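Quercetin 2,3-dioxygenase (Escherichia coli, PDB 1TQ5) catalyses in vitro the oxygen-dependent cleavage of quercetin, releasing carbon monoxide, as a metal-binding bicupin of the pirin family whose physiological role is unknown. Local coordinates at residues I92-T97 against T127-Q132; W165-D170 against I215-D220. One frame throughout, in Å; residues are numbered along the deposited sequence.

Contact 1: residues I92-T97 against T127-Q132; sequences IMSAGT and TPRYEQ
Ser94 OG is gripped by three groups: Arg129 NE donates to it at 2.7 Å with an almost straight N-H...O angle of 175°, Arg129 NH2 adds a weak bond, and the hydroxyl is also hydrogen-bonded to Glu63. The oxygen lies in the guanidinium plane. Arg129 CG, set between backbone N and carbonyl carbon (chi1 60°), packs 3.5 Å from Ser94 CB, and the chain bends at chi2. One guanidinium face carries Ile92 CG2, offset toward the rim, while Ile92 CD1 touches Arg129 NH2 at 3.4 Å. The backbones carrying these side chains are antiparallel strands of the N-terminal cupin domain, 171° between their directions, with 129-133 at the edge of its seven-stranded sheet. Ile92 N to Glu131 O, 2.8 Å, and Glu131 N to Ile92 O, 3.0 Å, pair them. Arg129 NH1 forms a salt bridge with Glu131 OE2 at 2.9 Å, and NH2 has further partners in Glu63 and Lys155. An alanine in place of Arg129 would probably deprive Ser94 OG of the NE donor and leave Glu63 and Glu131 without this cationic partner. On the other face of the sheet, Met93 CB meets the Tyr130 ring edge (CD1, 4.1 Å), and the selenomethionine side chain of Met93 packs against the metal ligand His101.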
ATOM      1  N   ILE A  92       5.628  -7.932  -4.717  1.00 21.90           N
ATOM      2  CA  ILE A  92       4.268  -8.408  -4.547  1.00 25.95           C
ATOM      3  C   ILE A  92       4.278  -9.923  -4.481  1.00 26.83           C
ATOM      4  O   ILE A  92       5.102 -10.580  -5.120  1.00 27.98           O
ATOM      5  CB  ILE A  92       3.341  -7.927  -5.686  1.00 26.14           C
ATOM      6  CG1 ILE A  92       1.887  -8.274  -5.345  1.00 33.88           C
ATOM      7  CG2 ILE A  92       3.744  -8.564  -7.003  1.00 32.63           C
ATOM      8  CD1 ILE A  92       0.866  -7.667  -6.290  1.00 32.59           C
HETATM    9  N   MSE A  93       3.367 -10.470  -3.688  1.00 27.14           N
HETATM   10  CA  MSE A  93       3.263 -11.909  -3.517  1.00 27.80           C
HETATM   11  C   MSE A  93       1.795 -12.325  -3.453  1.00 29.72           C
HETATM   12  O   MSE A  93       0.986 -11.680  -2.783  1.00 30.06           O
HETATM   13  CB  MSE A  93       3.975 -12.305  -2.224  1.00 27.78           C
HETATM   14  CG  MSE A  93       4.080 -13.791  -1.950  1.00 35.23           C
HETATM   15 SE   MSE A  93       4.946 -14.079  -0.381  1.00 33.22          SE
HETATM   16  CE  MSE A  93       3.565 -13.997   0.775  1.00 40.45           C
ATOM     17  N   SER A  94       1.455 -13.390  -4.166  1.00 29.62           N
ATOM     18  CA  SER A  94       0.099 -13.918  -4.162  1.00 30.49           C
ATOM     19  C   SER A  94       0.131 -15.183  -3.317  1.00 31.20           C
ATOM     20  O   SER A  94       0.804 -16.149  -3.673  1.00 30.97           O
ATOM     21  CB  SER A  94      -0.352 -14.269  -5.584  1.00 31.63           C
ATOM     22  OG  SER A  94      -0.475 -13.112  -6.392  1.00 34.97           O
ATOM     23  N   ALA A  95      -0.578 -15.177  -2.191  1.00 32.66           N
ATOM     24  CA  ALA A  95      -0.602 -16.348  -1.320  1.00 34.16           C
ATOM     25  C   ALA A  95      -1.249 -17.527  -2.047  1.00 34.20           C
ATOM     26  O   ALA A  95      -0.900 -18.684  -1.811  1.00 35.51           O
ATOM     27  CB  ALA A  95      -1.365 -16.039  -0.034  1.00 34.00           C
ATOM     28  N   GLY A  96      -2.186 -17.222  -2.937  1.00 35.71           N
ATOM     29  CA  GLY A  96      -2.859 -18.263  -3.690  1.00 36.62           C
ATOM     30  C   GLY A  96      -3.400 -19.384  -2.823  1.00 38.17           C
ATOM     31  O   GLY A  96      -4.056 -19.138  -1.812  1.00 36.00           O
ATOM     32  N   THR A  97      -3.115 -20.621  -3.217  1.00 39.18           N
ATOM     33  CA  THR A  97      -3.588 -21.791  -2.486  1.00 42.83           C
ATOM     34  C   THR A  97      -2.960 -21.938  -1.101  1.00 43.18           C
ATOM     35  O   THR A  97      -3.509 -22.613  -0.230  1.00 44.61           O
ATOM     36  CB  THR A  97      -3.333 -23.084  -3.294  1.00 42.70           C
ATOM     37  OG1 THR A  97      -1.964 -23.125  -3.717  1.00 41.15           O
ATOM     38  CG2 THR A  97      -4.239 -23.132  -4.516  1.00 44.41           C
ATOM     39  N   THR A 127      -2.470 -19.819  -8.154  1.00 45.88           N
ATOM     40  CA  THR A 127      -1.152 -20.393  -7.938  1.00 45.98           C
ATOM     41  C   THR A 127      -0.175 -19.371  -7.350  1.00 43.55           C
ATOM     42  O   THR A 127      -0.033 -18.262  -7.864  1.00 44.95           O
ATOM     43  CB  THR A 127      -0.580 -20.948  -9.256  1.00 46.10           C
ATOM     44  OG1 THR A 127       0.784 -21.344  -9.060  1.00 48.87           O
ATOM     45  CG2 THR A 127      -0.660 -19.897 -10.349  1.00 48.73           C
ATOM     46  N   PRO A 128       0.511 -19.739  -6.258  1.00 41.92           N
ATOM     47  CA  PRO A 128       1.481 -18.877  -5.576  1.00 38.79           C
ATOM     48  C   PRO A 128       2.513 -18.274  -6.523  1.00 38.52           C
ATOM     49  O   PRO A 128       3.082 -18.975  -7.357  1.00 37.95           O
ATOM     50  CB  PRO A 128       2.118 -19.819  -4.562  1.00 37.95           C
ATOM     51  CG  PRO A 128       0.988 -20.743  -4.218  1.00 39.42           C
ATOM     52  CD  PRO A 128       0.402 -21.042  -5.576  1.00 42.18           C
ATOM     53  N   ARG A 129       2.758 -16.975  -6.385  1.00 36.87           N
ATOM     54  CA  ARG A 129       3.728 -16.294  -7.234  1.00 34.68           C
ATOM     55  C   ARG A 129       4.394 -15.143  -6.495  1.00 33.18           C
ATOM     56  O   ARG A 129       3.809 -14.548  -5.588  1.00 31.96           O
ATOM     57  CB  ARG A 129       3.045 -15.759  -8.489  1.00 36.76           C
ATOM     58  CG  ARG A 129       1.938 -14.773  -8.191  1.00 42.14           C
ATOM     59  CD  ARG A 129       2.239 -13.398  -8.758  1.00 42.94           C
ATOM     60  NE  ARG A 129       1.277 -12.418  -8.264  1.00 43.18           N
ATOM     61  CZ  ARG A 129       1.167 -11.174  -8.714  1.00 37.88           C
ATOM     62  NH1 ARG A 129       1.963 -10.739  -9.684  1.00 34.25           N
ATOM     63  NH2 ARG A 129       0.253 -10.368  -8.191  1.00 35.72           N
ATOM     64  N   TYR A 130       5.627 -14.840  -6.885  1.00 29.52           N
ATOM     65  CA  TYR A 130       6.370 -13.756  -6.269  1.00 28.95           C
ATOM     66  C   TYR A 130       7.074 -12.919  -7.318  1.00 27.31           C
ATOM     67  O   TYR A 130       7.874 -13.431  -8.104  1.00 27.32           O
ATOM     68  CB  TYR A 130       7.417 -14.283  -5.291  1.00 27.62           C
ATOM     69  CG  TYR A 130       8.272 -13.172  -4.726  1.00 25.07           C
ATOM     70  CD1 TYR A 130       7.740 -12.257  -3.819  1.00 28.44           C
ATOM     71  CD2 TYR A 130       9.589 -12.992  -5.154  1.00 32.86           C
ATOM     72  CE1 TYR A 130       8.492 -11.185  -3.352  1.00 29.66           C
ATOM     73  CE2 TYR A 130      10.351 -11.922  -4.695  1.00 26.86           C
ATOM     74  CZ  TYR A 130       9.793 -11.021  -3.794  1.00 27.20           C
ATOM     75  OH  TYR A 130      10.526  -9.947  -3.348  1.00 26.92           O
ATOM     76  N   GLU A 131       6.781 -11.626  -7.321  1.00 26.31           N
ATOM     77  CA  GLU A 131       7.400 -10.722  -8.270  1.00 25.60           C
ATOM     78  C   GLU A 131       7.941  -9.475  -7.591  1.00 25.67           C
ATOM     79  O   GLU A 131       7.439  -9.033  -6.553  1.00 22.78           O
ATOM     80  CB  GLU A 131       6.402 -10.331  -9.363  1.00 27.22           C
ATOM     81  CG  GLU A 131       6.018 -11.483 -10.269  1.00 33.19           C
ATOM     82  CD  GLU A 131       5.227 -11.026 -11.474  1.00 46.30           C
ATOM     83  OE1 GLU A 131       5.790 -10.284 -12.307  1.00 55.78           O
ATOM     84  OE2 GLU A 131       4.043 -11.405 -11.583  1.00 53.78           O
ATOM     85  N   GLN A 132       8.985  -8.920  -8.185  1.00 23.26           N
ATOM     86  CA  GLN A 132       9.616  -7.724  -7.658  1.00 25.04           C
ATOM     87  C   GLN A 132      10.012  -6.908  -8.870  1.00 25.01           C
ATOM     88  O   GLN A 132      10.388  -7.474  -9.897  1.00 23.25           O
ATOM     89  CB  GLN A 132      10.852  -8.111  -6.842  1.00 22.53           C
ATOM     90  CG  GLN A 132      11.400  -7.027  -5.927  1.00 25.96           C
ATOM     91  CD  GLN A 132      12.204  -5.965  -6.657  1.00 29.72           C
ATOM     92  OE1 GLN A 132      13.129  -6.276  -7.411  1.00 30.24           O
ATOM     93  NE2 GLN A 132      11.863  -4.701  -6.423  1.00 37.14           N
TER

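Contact 2: residues W165-D170 against I215-D220; sequences WALLKD and IHADSD
The imidazole of His216 meets Asp170 obliquely, its NE2 4.0 Å from Asp170 CA, and two waters lie at the ring edge, in its plane. Water 1 stands 2.7 Å from His216 NE2 and donates to Asp170 O; water 2 is also bonded to NE2 and weakly to Asp170 OD2. The two residues are therefore joined through solvent rather than by direct side-chain bonding. Next to this bridge, Asp170 N donates to Ala217 O at 2.7 Å, the donor tilted 18° from the carbonyl plane. Lys169 N is held by Asp220 OD1 at 3.1 Å, approaching from above the carboxylate plane. Asp220 OD1 also lies 3.6 Å from Leu168 CD2. On the apolar side Leu167 and Ile215 meet tip to tip, CD1 to CD1 at 3.4 Å, a tight carbon contact, while Leu167 CB rests 3.8 Å from Ala217 CB. Both segments belong to the C-terminal cupin domain, where the ends of strands 161-167 and 213-217, from different sheets, turn against each other. Strand 221-228 pairs with the former, with backbone hydrogen bonding between Leu167 and Ser221, and strand 172-175 flanks the latter, with backbone hydrogen bonding between Ile215 and Ser173.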
ATOM      1  N   TRP A 165       2.186   8.499  -7.254  1.00 26.52           N
ATOM      2  CA  TRP A 165       2.135   9.836  -7.823  1.00 29.92           C
ATOM      3  C   TRP A 165       3.065  10.821  -7.119  1.00 32.07           C
ATOM      4  O   TRP A 165       2.837  11.187  -5.964  1.00 28.20           O
ATOM      5  CB  TRP A 165       0.694  10.350  -7.727  1.00 33.44           C
ATOM      6  CG  TRP A 165       0.232  11.173  -8.886  1.00 40.61           C
ATOM      7  CD1 TRP A 165       0.971  12.060  -9.616  1.00 47.76           C
ATOM      8  CD2 TRP A 165      -1.094  11.217  -9.423  1.00 49.56           C
ATOM      9  NE1 TRP A 165       0.187  12.655 -10.575  1.00 51.04           N
ATOM     10  CE2 TRP A 165      -1.086  12.156 -10.479  1.00 52.35           C
ATOM     11  CE3 TRP A 165      -2.289  10.556  -9.115  1.00 57.07           C
ATOM     12  CZ2 TRP A 165      -2.229  12.447 -11.231  1.00 57.07           C
ATOM     13  CZ3 TRP A 165      -3.427  10.846  -9.863  1.00 60.02           C
ATOM     14  CH2 TRP A 165      -3.386  11.784 -10.909  1.00 60.46           C
ATOM     15  N   ALA A 166       4.115  11.249  -7.812  1.00 32.19           N
ATOM     16  CA  ALA A 166       5.043  12.217  -7.239  1.00 33.69           C
ATOM     17  C   ALA A 166       4.643  13.591  -7.769  1.00 34.07           C
ATOM     18  O   ALA A 166       4.517  13.781  -8.977  1.00 33.14           O
ATOM     19  CB  ALA A 166       6.478  11.887  -7.641  1.00 34.68           C
ATOM     20  N   LEU A 167       4.426  14.540  -6.866  1.00 34.31           N
ATOM     21  CA  LEU A 167       4.028  15.886  -7.267  1.00 36.10           C
ATOM     22  C   LEU A 167       4.908  16.961  -6.651  1.00 35.03           C
ATOM     23  O   LEU A 167       5.201  16.932  -5.459  1.00 36.93           O
ATOM     24  CB  LEU A 167       2.574  16.160  -6.868  1.00 37.19           C
ATOM     25  CG  LEU A 167       1.465  15.327  -7.510  1.00 40.64           C
ATOM     26  CD1 LEU A 167       0.134  15.747  -6.921  1.00 43.69           C
ATOM     27  CD2 LEU A 167       1.460  15.523  -9.017  1.00 44.11           C
ATOM     28  N   LEU A 168       5.327  17.910  -7.476  1.00 34.03           N
ATOM     29  CA  LEU A 168       6.149  19.015  -7.009  1.00 34.76           C
ATOM     30  C   LEU A 168       5.211  20.047  -6.398  1.00 30.87           C
ATOM     31  O   LEU A 168       4.002  20.003  -6.622  1.00 28.38           O
ATOM     32  CB  LEU A 168       6.916  19.636  -8.181  1.00 34.39           C
ATOM     33  CG  LEU A 168       7.943  18.727  -8.855  1.00 35.81           C
ATOM     34  CD1 LEU A 168       8.437  19.374 -10.141  1.00 43.10           C
ATOM     35  CD2 LEU A 168       9.094  18.457  -7.895  1.00 37.07           C
ATOM     36  N   LYS A 169       5.768  20.974  -5.630  1.00 31.72           N
ATOM     37  CA  LYS A 169       4.970  22.015  -5.002  1.00 34.15           C
ATOM     38  C   LYS A 169       4.186  22.781  -6.069  1.00 36.98           C
ATOM     39  O   LYS A 169       4.692  23.027  -7.164  1.00 36.85           O
ATOM     40  CB  LYS A 169       5.883  22.969  -4.230  1.00 34.31           C
ATOM     41  CG  LYS A 169       5.154  24.034  -3.430  1.00 38.23           C
ATOM     42  CD  LYS A 169       6.138  24.889  -2.649  1.00 44.29           C
ATOM     43  CE  LYS A 169       5.419  25.907  -1.774  1.00 47.66           C
ATOM     44  NZ  LYS A 169       6.379  26.791  -1.048  1.00 51.30           N
ATOM     45  N   ASP A 170       2.947  23.139  -5.745  1.00 38.69           N
ATOM     46  CA  ASP A 170       2.075  23.876  -6.659  1.00 41.30           C
ATOM     47  C   ASP A 170       1.652  23.108  -7.912  1.00 41.01           C
ATOM     48  O   ASP A 170       1.047  23.680  -8.821  1.00 40.29           O
ATOM     49  CB  ASP A 170       2.730  25.198  -7.072  1.00 43.39           C
ATOM     50  CG  ASP A 170       2.663  26.252  -5.979  1.00 50.40           C
ATOM     51  OD1 ASP A 170       3.203  26.015  -4.878  1.00 61.15           O
ATOM     52  OD2 ASP A 170       2.066  27.322  -6.225  1.00 61.03           O
ATOM     53  N   ILE A 215      -6.079  16.748  -7.475  1.00 28.04           N
ATOM     54  CA  ILE A 215      -5.018  16.786  -6.498  1.00 30.02           C
ATOM     55  C   ILE A 215      -4.124  18.007  -6.691  1.00 29.91           C
ATOM     56  O   ILE A 215      -3.701  18.314  -7.806  1.00 31.43           O
ATOM     57  CB  ILE A 215      -4.180  15.494  -6.594  1.00 32.65           C
ATOM     58  CG1 ILE A 215      -3.171  15.420  -5.452  1.00 36.24           C
ATOM     59  CG2 ILE A 215      -3.472  15.437  -7.937  1.00 36.60           C
ATOM     60  CD1 ILE A 215      -2.405  14.095  -5.426  1.00 32.59           C
ATOM     61  N   HIS A 216      -3.867  18.713  -5.597  1.00 28.03           N
ATOM     62  CA  HIS A 216      -2.999  19.882  -5.612  1.00 27.53           C
ATOM     63  C   HIS A 216      -1.940  19.675  -4.534  1.00 27.44           C
ATOM     64  O   HIS A 216      -2.266  19.359  -3.390  1.00 25.52           O
ATOM     65  CB  HIS A 216      -3.803  21.158  -5.328  1.00 25.61           C
ATOM     66  CG  HIS A 216      -2.961  22.390  -5.233  1.00 24.20           C
ATOM     67  ND1 HIS A 216      -2.252  22.720  -4.096  1.00 26.15           N
ATOM     68  CD2 HIS A 216      -2.672  23.346  -6.149  1.00 24.04           C
ATOM     69  CE1 HIS A 216      -1.564  23.827  -4.316  1.00 29.31           C
ATOM     70  NE2 HIS A 216      -1.802  24.226  -5.555  1.00 25.76           N
ATOM     71  N   ALA A 217      -0.671  19.841  -4.897  1.00 27.99           N
ATOM     72  CA  ALA A 217       0.416  19.656  -3.937  1.00 27.86           C
ATOM     73  C   ALA A 217       0.831  20.973  -3.286  1.00 31.62           C
ATOM     74  O   ALA A 217       1.286  21.896  -3.963  1.00 29.31           O
ATOM     75  CB  ALA A 217       1.612  19.012  -4.625  1.00 25.94           C
ATOM     76  N   ASP A 218       0.678  21.051  -1.966  1.00 33.69           N
ATOM     77  CA  ASP A 218       1.031  22.254  -1.223  1.00 35.50           C
ATOM     78  C   ASP A 218       2.540  22.292  -0.970  1.00 36.08           C
ATOM     79  O   ASP A 218       3.103  23.330  -0.615  1.00 37.43           O
ATOM     80  CB  ASP A 218       0.256  22.294   0.098  1.00 36.57           C
ATOM     81  CG  ASP A 218      -1.241  22.086  -0.099  1.00 43.59           C
ATOM     82  OD1 ASP A 218      -1.853  22.832  -0.896  1.00 46.48           O
ATOM     83  OD2 ASP A 218      -1.808  21.176   0.545  1.00 46.38           O
ATOM     84  N   SER A 219       3.175  21.139  -1.150  1.00 34.00           N
ATOM     85  CA  SER A 219       4.617  20.983  -1.001  1.00 34.14           C
ATOM     86  C   SER A 219       4.960  19.744  -1.819  1.00 34.00           C
ATOM     87  O   SER A 219       4.057  19.013  -2.222  1.00 32.50           O
ATOM     88  CB  SER A 219       4.998  20.781   0.471  1.00 35.49           C
ATOM     89  OG  SER A 219       4.349  19.653   1.034  1.00 42.52           O
ATOM     90  N   ASP A 220       6.240  19.511  -2.097  1.00 32.08           N
ATOM     91  CA  ASP A 220       6.617  18.327  -2.864  1.00 32.03           C
ATOM     92  C   ASP A 220       6.001  17.148  -2.128  1.00 29.44           C
ATOM     93  O   ASP A 220       6.178  17.007  -0.921  1.00 27.29           O
ATOM     94  CB  ASP A 220       8.137  18.158  -2.919  1.00 33.40           C
ATOM     95  CG  ASP A 220       8.836  19.358  -3.525  1.00 39.96           C
ATOM     96  OD1 ASP A 220       8.407  19.812  -4.608  1.00 39.75           O
ATOM     97  OD2 ASP A 220       9.821  19.839  -2.923  1.00 40.47           O
TER
HETATM   98  O   HOH W   1      -1.005  25.605  -7.730  1.00 27.22           O
HETATM   99  O   HOH W   2      -0.358  26.721  -5.606  1.00 34.37           O

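In the fold
Contact 1 closes before contact 2 opens along the chain, so the two are in series, one in each of the two structurally similar cupin domains that face each other. Their centres are 33 Å apart, with nearest atoms about 16 Å apart, on opposite sides of the chain's centre. They share no sheet. Contact 1 pairs neighbouring strands 90-94 and 129-133 at one margin of a seven-stranded sheet; contact 2 joins strand 161-167 of the other large sheet to strand 213-217 of a four-stranded one. The curated metal site thus belongs to the N-terminal domain, where contact 1 adjoins it through Met93 and Ala95; contact 2 lies away from that site, although a cadmium ion lies about 4 Å from the Asp218 side chain.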